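Side-chain contacts in diguanylate cyclase with PAS/PAC sensor (Marinobacter aquaeolei, PDB 3H9W), which probably makes cyclic di-GMP from two GTP through its GGDEF domain, the part described here being the N-terminal PAS sensor domain: residues A[7-11]-A[12-16]; A[55-58]-A[59-63]. All blocks are in the same frame, centred on the assembly; numbering follows the deposited sequence.

Contact 1: A[7-11]-A[12-16]; sequences WKINW and QTMAF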
ATOM      1  N   TRP A   7       5.348  -5.443   1.046  1.00 17.94           N
ATOM      2  CA  TRP A   7       5.572  -6.835   0.676  1.00 22.45           C
ATOM      3  C   TRP A   7       5.152  -7.072  -0.770  1.00 20.22           C
ATOM      4  O   TRP A   7       4.407  -6.279  -1.356  1.00 22.00           O
ATOM      5  CB  TRP A   7       4.792  -7.779   1.597  1.00 19.85           C
ATOM      6  CG  TRP A   7       3.323  -7.549   1.571  1.00 18.90           C
ATOM      7  CD1 TRP A   7       2.597  -6.760   2.419  1.00 14.29           C
ATOM      8  CD2 TRP A   7       2.397  -8.058   0.602  1.00 27.05           C
ATOM      9  NE1 TRP A   7       1.272  -6.743   2.034  1.00 21.14           N
ATOM     10  CE2 TRP A   7       1.125  -7.532   0.922  1.00 18.00           C
ATOM     11  CE3 TRP A   7       2.521  -8.908  -0.507  1.00 20.51           C
ATOM     12  CZ2 TRP A   7      -0.011  -7.820   0.171  1.00 17.74           C
ATOM     13  CZ3 TRP A   7       1.389  -9.198  -1.254  1.00 25.38           C
ATOM     14  CH2 TRP A   7       0.135  -8.654  -0.909  1.00 25.27           C
ATOM     15  N   LYS A   8       5.636  -8.173  -1.331  1.00 20.28           N
ATOM     16  CA  LYS A   8       5.328  -8.561  -2.697  1.00 21.11           C
ATOM     17  C   LYS A   8       5.368 -10.075  -2.768  1.00 23.14           C
ATOM     18  O   LYS A   8       6.216 -10.713  -2.131  1.00 22.99           O
ATOM     19  CB  LYS A   8       6.347  -7.988  -3.682  1.00 29.36           C
ATOM     20  CG  LYS A   8       6.053  -8.349  -5.136  1.00 34.55           C
ATOM     21  CD  LYS A   8       7.147  -7.853  -6.069  1.00 39.86           C
ATOM     22  CE  LYS A   8       6.805  -8.131  -7.527  1.00 41.73           C
ATOM     23  NZ  LYS A   8       7.866  -7.634  -8.442  1.00 42.59           N
ATOM     24  N   ILE A   9       4.445 -10.639  -3.536  1.00 19.62           N
ATOM     25  CA  ILE A   9       4.338 -12.083  -3.715  1.00 24.24           C
ATOM     26  C   ILE A   9       4.391 -12.458  -5.193  1.00 27.90           C
ATOM     27  O   ILE A   9       3.685 -11.872  -6.016  1.00 30.91           O
ATOM     28  CB  ILE A   9       3.003 -12.625  -3.153  1.00 25.99           C
ATOM     29  CG1 ILE A   9       3.011 -12.583  -1.624  1.00 24.49           C
ATOM     30  CG2 ILE A   9       2.766 -14.051  -3.654  1.00 25.29           C
ATOM     31  CD1 ILE A   9       3.821 -13.675  -0.990  1.00 47.04           C
ATOM     32  N   ASN A  10       5.228 -13.434  -5.523  1.00 30.35           N
ATOM     33  CA  ASN A  10       5.341 -13.919  -6.896  1.00 28.47           C
ATOM     34  C   ASN A  10       4.138 -14.836  -7.077  1.00 26.89           C
ATOM     35  O   ASN A  10       4.030 -15.859  -6.411  1.00 26.53           O
ATOM     36  CB  ASN A  10       6.650 -14.702  -7.068  1.00 32.31           C
ATOM     37  CG  ASN A  10       6.802 -15.297  -8.455  1.00 42.94           C
ATOM     38  OD1 ASN A  10       6.060 -16.199  -8.842  1.00 51.20           O
ATOM     39  ND2 ASN A  10       7.764 -14.790  -9.212  1.00 43.03           N
ATOM     40  N   TRP A  11       3.227 -14.456  -7.965  1.00 27.72           N
ATOM     41  CA  TRP A  11       2.014 -15.221  -8.203  1.00 33.08           C
ATOM     42  C   TRP A  11       2.248 -16.674  -8.612  1.00 33.64           C
ATOM     43  O   TRP A  11       1.566 -17.577  -8.126  1.00 32.02           O
ATOM     44  CB  TRP A  11       1.160 -14.516  -9.259  1.00 32.81           C
ATOM     45  CG  TRP A  11      -0.136 -15.208  -9.551  1.00 40.44           C
ATOM     46  CD1 TRP A  11      -0.488 -15.840 -10.713  1.00 40.81           C
ATOM     47  CD2 TRP A  11      -1.259 -15.336  -8.669  1.00 33.38           C
ATOM     48  NE1 TRP A  11      -1.761 -16.351 -10.606  1.00 41.10           N
ATOM     49  CE2 TRP A  11      -2.254 -16.058  -9.362  1.00 34.86           C
ATOM     50  CE3 TRP A  11      -1.518 -14.913  -7.359  1.00 33.68           C
ATOM     51  CZ2 TRP A  11      -3.494 -16.364  -8.790  1.00 36.27           C
ATOM     52  CZ3 TRP A  11      -2.750 -15.218  -6.789  1.00 29.26           C
ATOM     53  CH2 TRP A  11      -3.723 -15.939  -7.505  1.00 33.74           C
ATOM     54  N   GLN A  12       3.213 -16.899  -9.494  1.00 32.73           N
ATOM     55  CA  GLN A  12       3.504 -18.249  -9.974  1.00 36.61           C
ATOM     56  C   GLN A  12       3.942 -19.208  -8.871  1.00 37.39           C
ATOM     57  O   GLN A  12       3.416 -20.312  -8.759  1.00 39.87           O
ATOM     58  CB  GLN A  12       4.581 -18.195 -11.061  1.00 42.25           C
ATOM     59  CG  GLN A  12       4.616 -19.429 -11.944  1.00 58.20           C
ATOM     60  CD  GLN A  12       3.254 -19.744 -12.537  1.00 59.69           C
ATOM     61  OE1 GLN A  12       2.607 -18.879 -13.133  1.00 61.66           O
ATOM     62  NE2 GLN A  12       2.812 -20.987 -12.380  1.00 59.81           N
ATOM     63  N   THR A  13       4.901 -18.784  -8.056  1.00 35.05           N
ATOM     64  CA  THR A  13       5.410 -19.622  -6.975  1.00 31.46           C
ATOM     65  C   THR A  13       4.701 -19.362  -5.647  1.00 38.26           C
ATOM     66  O   THR A  13       4.807 -20.157  -4.709  1.00 33.89           O
ATOM     67  CB  THR A  13       6.904 -19.377  -6.762  1.00 37.02           C
ATOM     68  OG1 THR A  13       7.105 -18.025  -6.335  1.00 36.05           O
ATOM     69  CG2 THR A  13       7.671 -19.603  -8.056  1.00 37.42           C
HETATM   70  N   MSE A  14       3.977 -18.248  -5.577  1.00 27.79           N
HETATM   71  CA  MSE A  14       3.266 -17.853  -4.367  1.00 26.95           C
HETATM   72  C   MSE A  14       4.249 -17.658  -3.220  1.00 26.81           C
HETATM   73  O   MSE A  14       3.924 -17.892  -2.056  1.00 32.90           O
HETATM   74  CB  MSE A  14       2.218 -18.899  -3.982  1.00 27.86           C
HETATM   75  CG  MSE A  14       1.040 -18.978  -4.941  1.00 39.75           C
HETATM   76 SE   MSE A  14       0.141 -17.275  -5.190  1.00 48.17          SE
HETATM   77  CE  MSE A  14      -1.106 -17.376  -3.709  1.00 42.14           C
ATOM     78  N   ALA A  15       5.459 -17.226  -3.553  1.00 23.27           N
ATOM     79  CA  ALA A  15       6.477 -16.991  -2.543  1.00 23.00           C
ATOM     80  C   ALA A  15       6.693 -15.492  -2.367  1.00 28.13           C
ATOM     81  O   ALA A  15       6.463 -14.711  -3.290  1.00 30.43           O
ATOM     82  CB  ALA A  15       7.783 -17.659  -2.952  1.00 31.94           C
ATOM     83  N   PHE A  16       7.126 -15.092  -1.177  1.00 25.08           N
ATOM     84  CA  PHE A  16       7.385 -13.687  -0.899  1.00 25.51           C
ATOM     85  C   PHE A  16       8.675 -13.251  -1.578  1.00 32.82           C
ATOM     86  O   PHE A  16       9.724 -13.865  -1.389  1.00 32.22           O
ATOM     87  CB  PHE A  16       7.508 -13.451   0.609  1.00 24.24           C
ATOM     88  CG  PHE A  16       6.197 -13.199   1.297  1.00 24.99           C
ATOM     89  CD1 PHE A  16       5.588 -11.948   1.222  1.00 24.80           C
ATOM     90  CD2 PHE A  16       5.567 -14.210   2.014  1.00 26.89           C
ATOM     91  CE1 PHE A  16       4.373 -11.707   1.855  1.00 25.19           C
ATOM     92  CE2 PHE A  16       4.349 -13.980   2.653  1.00 28.85           C
ATOM     93  CZ  PHE A  16       3.749 -12.729   2.573  1.00 23.45           C
TER
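Ile9 and Phe16 face each other as an antiparallel non-hydrogen-bonded pair, CA to CA 4.4 Å, and Asn10 N donates a nearly straight bond to Ala15 O, which joins the ends of strands 5-10 and 15-19 into a beta hairpin. Ile9 lays CD1 over the middle of one face of the Phe16 ring, a CH-pi contact, while Trp7 CB meets the edge of that ring near its plane, 4.0 Å from Phe16 CE1. Were Phe16 replaced by an alanine, Ile9 CD1 would probably lose the ring face it lies over and Trp7 CB the ring edge it meets. In the turn, Asn10 has CG anti to its N (chi1 177°), which carries the amide forward over the loop; OD1 takes Thr13 N at 2.9 Å and 168°, the donor tilted 26° from the amide plane. Selenomethionine Met14, bent at chi2 and chi3, runs alongside Trp11 in the same direction, bringing SE 3.6 Å from Trp11 CE3 in an oblique Met-aromatic contact. The chemistry is thus divided along the hairpin: apolar side chains pack across the paired strands, whereas a side-chain amide oxygen, acting as a backbone acceptor, pins the tight turn between them.

Contact 2: A[55-58]-A[59-63]; sequences FCVK and QSECG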
ATOM      1  N   PHE A  55     -11.059 -15.521   0.416  1.00 24.16           N
ATOM      2  CA  PHE A  55     -11.377 -14.215  -0.138  1.00 22.80           C
ATOM      3  C   PHE A  55     -10.195 -13.698  -0.965  1.00 23.92           C
ATOM      4  O   PHE A  55     -10.346 -13.367  -2.140  1.00 27.56           O
ATOM      5  CB  PHE A  55     -11.714 -13.230   0.995  1.00 22.47           C
ATOM      6  CG  PHE A  55     -11.913 -11.815   0.527  1.00 21.22           C
ATOM      7  CD1 PHE A  55     -13.025 -11.463  -0.234  1.00 25.84           C
ATOM      8  CD2 PHE A  55     -10.958 -10.848   0.797  1.00 21.63           C
ATOM      9  CE1 PHE A  55     -13.173 -10.169  -0.727  1.00 29.37           C
ATOM     10  CE2 PHE A  55     -11.096  -9.550   0.310  1.00 25.30           C
ATOM     11  CZ  PHE A  55     -12.202  -9.212  -0.452  1.00 25.62           C
ATOM     12  N   CYS A  56      -9.008 -13.653  -0.370  1.00 21.88           N
ATOM     13  CA  CYS A  56      -7.846 -13.149  -1.098  1.00 21.04           C
ATOM     14  C   CYS A  56      -7.523 -13.948  -2.357  1.00 29.65           C
ATOM     15  O   CYS A  56      -7.161 -13.376  -3.385  1.00 26.73           O
ATOM     16  CB  CYS A  56      -6.626 -13.081  -0.174  1.00 25.95           C
ATOM     17  SG  CYS A  56      -6.785 -11.801   1.102  1.00 25.47           S
ATOM     18  N   VAL A  57      -7.654 -15.265  -2.278  1.00 29.75           N
ATOM     19  CA  VAL A  57      -7.397 -16.115  -3.430  1.00 31.59           C
ATOM     20  C   VAL A  57      -8.355 -15.769  -4.569  1.00 31.69           C
ATOM     21  O   VAL A  57      -7.937 -15.544  -5.705  1.00 34.32           O
ATOM     22  CB  VAL A  57      -7.575 -17.599  -3.063  1.00 36.69           C
ATOM     23  CG1 VAL A  57      -7.578 -18.455  -4.321  1.00 48.57           C
ATOM     24  CG2 VAL A  57      -6.453 -18.033  -2.144  1.00 40.11           C
ATOM     25  N   LYS A  58      -9.643 -15.722  -4.252  1.00 32.13           N
ATOM     26  CA  LYS A  58     -10.670 -15.415  -5.242  1.00 33.86           C
ATOM     27  C   LYS A  58     -10.451 -14.056  -5.904  1.00 32.81           C
ATOM     28  O   LYS A  58     -10.527 -13.935  -7.124  1.00 33.66           O
ATOM     29  CB  LYS A  58     -12.052 -15.444  -4.586  1.00 31.89           C
ATOM     30  CG  LYS A  58     -13.216 -15.222  -5.551  1.00 46.04           C
ATOM     31  CD  LYS A  58     -13.318 -16.344  -6.578  1.00 58.50           C
ATOM     32  CE  LYS A  58     -14.528 -16.155  -7.483  1.00 54.13           C
ATOM     33  NZ  LYS A  58     -14.459 -14.860  -8.216  1.00 59.57           N
ATOM     34  N   GLN A  59     -10.182 -13.033  -5.101  1.00 26.60           N
ATOM     35  CA  GLN A  59      -9.966 -11.698  -5.640  1.00 23.50           C
ATOM     36  C   GLN A  59      -8.696 -11.604  -6.473  1.00 29.06           C
ATOM     37  O   GLN A  59      -8.680 -10.952  -7.521  1.00 32.49           O
ATOM     38  CB  GLN A  59      -9.936 -10.669  -4.506  1.00 23.43           C
ATOM     39  CG  GLN A  59     -11.249 -10.596  -3.738  1.00 25.55           C
ATOM     40  CD  GLN A  59     -12.428 -10.277  -4.638  1.00 31.15           C
ATOM     41  OE1 GLN A  59     -12.507  -9.194  -5.215  1.00 35.74           O
ATOM     42  NE2 GLN A  59     -13.344 -11.226  -4.772  1.00 34.48           N
ATOM     43  N   SER A  60      -7.634 -12.253  -6.009  1.00 28.81           N
ATOM     44  CA  SER A  60      -6.365 -12.243  -6.729  1.00 30.40           C
ATOM     45  C   SER A  60      -6.504 -12.909  -8.098  1.00 30.09           C
ATOM     46  O   SER A  60      -6.064 -12.360  -9.109  1.00 31.98           O
ATOM     47  CB  SER A  60      -5.290 -12.964  -5.913  1.00 31.46           C
ATOM     48  OG  SER A  60      -5.010 -12.260  -4.712  1.00 32.18           O
ATOM     49  N   GLU A  61      -7.119 -14.086  -8.128  1.00 32.61           N
ATOM     50  CA  GLU A  61      -7.312 -14.814  -9.376  1.00 40.88           C
ATOM     51  C   GLU A  61      -8.119 -13.985 -10.373  1.00 42.80           C
ATOM     52  O   GLU A  61      -7.925 -14.096 -11.581  1.00 41.44           O
ATOM     53  CB  GLU A  61      -8.033 -16.137  -9.116  1.00 41.20           C
ATOM     54  CG  GLU A  61      -7.305 -17.077  -8.170  1.00 44.97           C
ATOM     55  CD  GLU A  61      -8.021 -18.403  -8.012  1.00 55.11           C
ATOM     56  OE1 GLU A  61      -9.260 -18.392  -7.839  1.00 51.68           O
ATOM     57  OE2 GLU A  61      -7.348 -19.456  -8.052  1.00 57.65           O
ATOM     58  N   CYS A  62      -9.023 -13.154  -9.863  1.00 38.90           N
ATOM     59  CA  CYS A  62      -9.842 -12.312 -10.727  1.00 35.40           C
ATOM     60  C   CYS A  62      -9.139 -11.001 -11.065  1.00 37.84           C
ATOM     61  O   CYS A  62      -9.687 -10.166 -11.783  1.00 40.33           O
ATOM     62  CB  CYS A  62     -11.186 -12.014 -10.063  1.00 41.92           C
ATOM     63  SG  CYS A  62     -12.255 -13.465  -9.874  1.00 54.10           S
ATOM     64  N   GLY A  63      -7.925 -10.831 -10.546  1.00 35.82           N
ATOM     65  CA  GLY A  63      -7.163  -9.619 -10.805  1.00 32.80           C
ATOM     66  C   GLY A  63      -7.774  -8.376 -10.184  1.00 34.77           C
ATOM     67  O   GLY A  63      -7.531  -7.259 -10.640  1.00 32.08           O
TER
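Phe55 and Gln59, one helical turn apart, meet through their side chains in this C-terminal part of helix 46-61. The apolar contacts come first. Gln59 CG sits over one face of the Phe55 ring, displaced toward its rim and 3.6 Å from Phe55 CE1, which makes a CH-pi contact. Chi1 of Gln59 (-62°) puts CG beside the backbone N, anti to the carbonyl carbon; the chain then bends at chi2, and its amide plane lies only 7° from parallel to the ring. Val57 and Glu61 run side by side, with Val57 CG1 3.7 Å from Glu61 CD, so the carboxylate end of the glutamate rests against a methyl.

Hydrogen bonds form the second group. Gln59 N to Phe55 O and Glu61 N to Val57 O are regular helical bonds. Cys56 O is gripped twice: Ser60 N reaches it at 2.9 Å and Ser60 OG at 2.8 Å, from opposite faces of the carbonyl plane. This second bond uses the proton of the buried hydroxyl within the helix and probably restrains its rotation. The last turn ends in a Schellman motif, in which Gly63 has positive phi (67°) and its N-H bonds to Ser60 O at 2.8 Å.

Polar proximity is the third kind: Lys58, bent at chi2 and chi4, brings NZ 3.1 Å from Cys62 SG.

Within the PAS fold, Cys56, Gln59 and Ser60 pack on His66 at the start of strand 66-73, while Ser60 and Glu61 also touch Trp11, beside the end of strand 5-10.

Contact 1 comes first along the chain, in the hairpin of strands 5-10 and 15-19, and contact 2 closes helix 46-61; their centres lie 14 Å apart. Trp11 joins them directly. Its indole packs on the helix end, with CZ3 3.5 Å from Ser60 CB and CH2 3.8 Å from Glu61 CG, so the ring that meets Met14 within the hairpin also covers part of the last helical turn. These are van der Waals distances between carbons, evidence of packing alone. Strand 5-10 sits next to last in the antiparallel sheet, and His66, which packs against the helix, belongs to strand 66-73 at the other edge of the sheet within this chain.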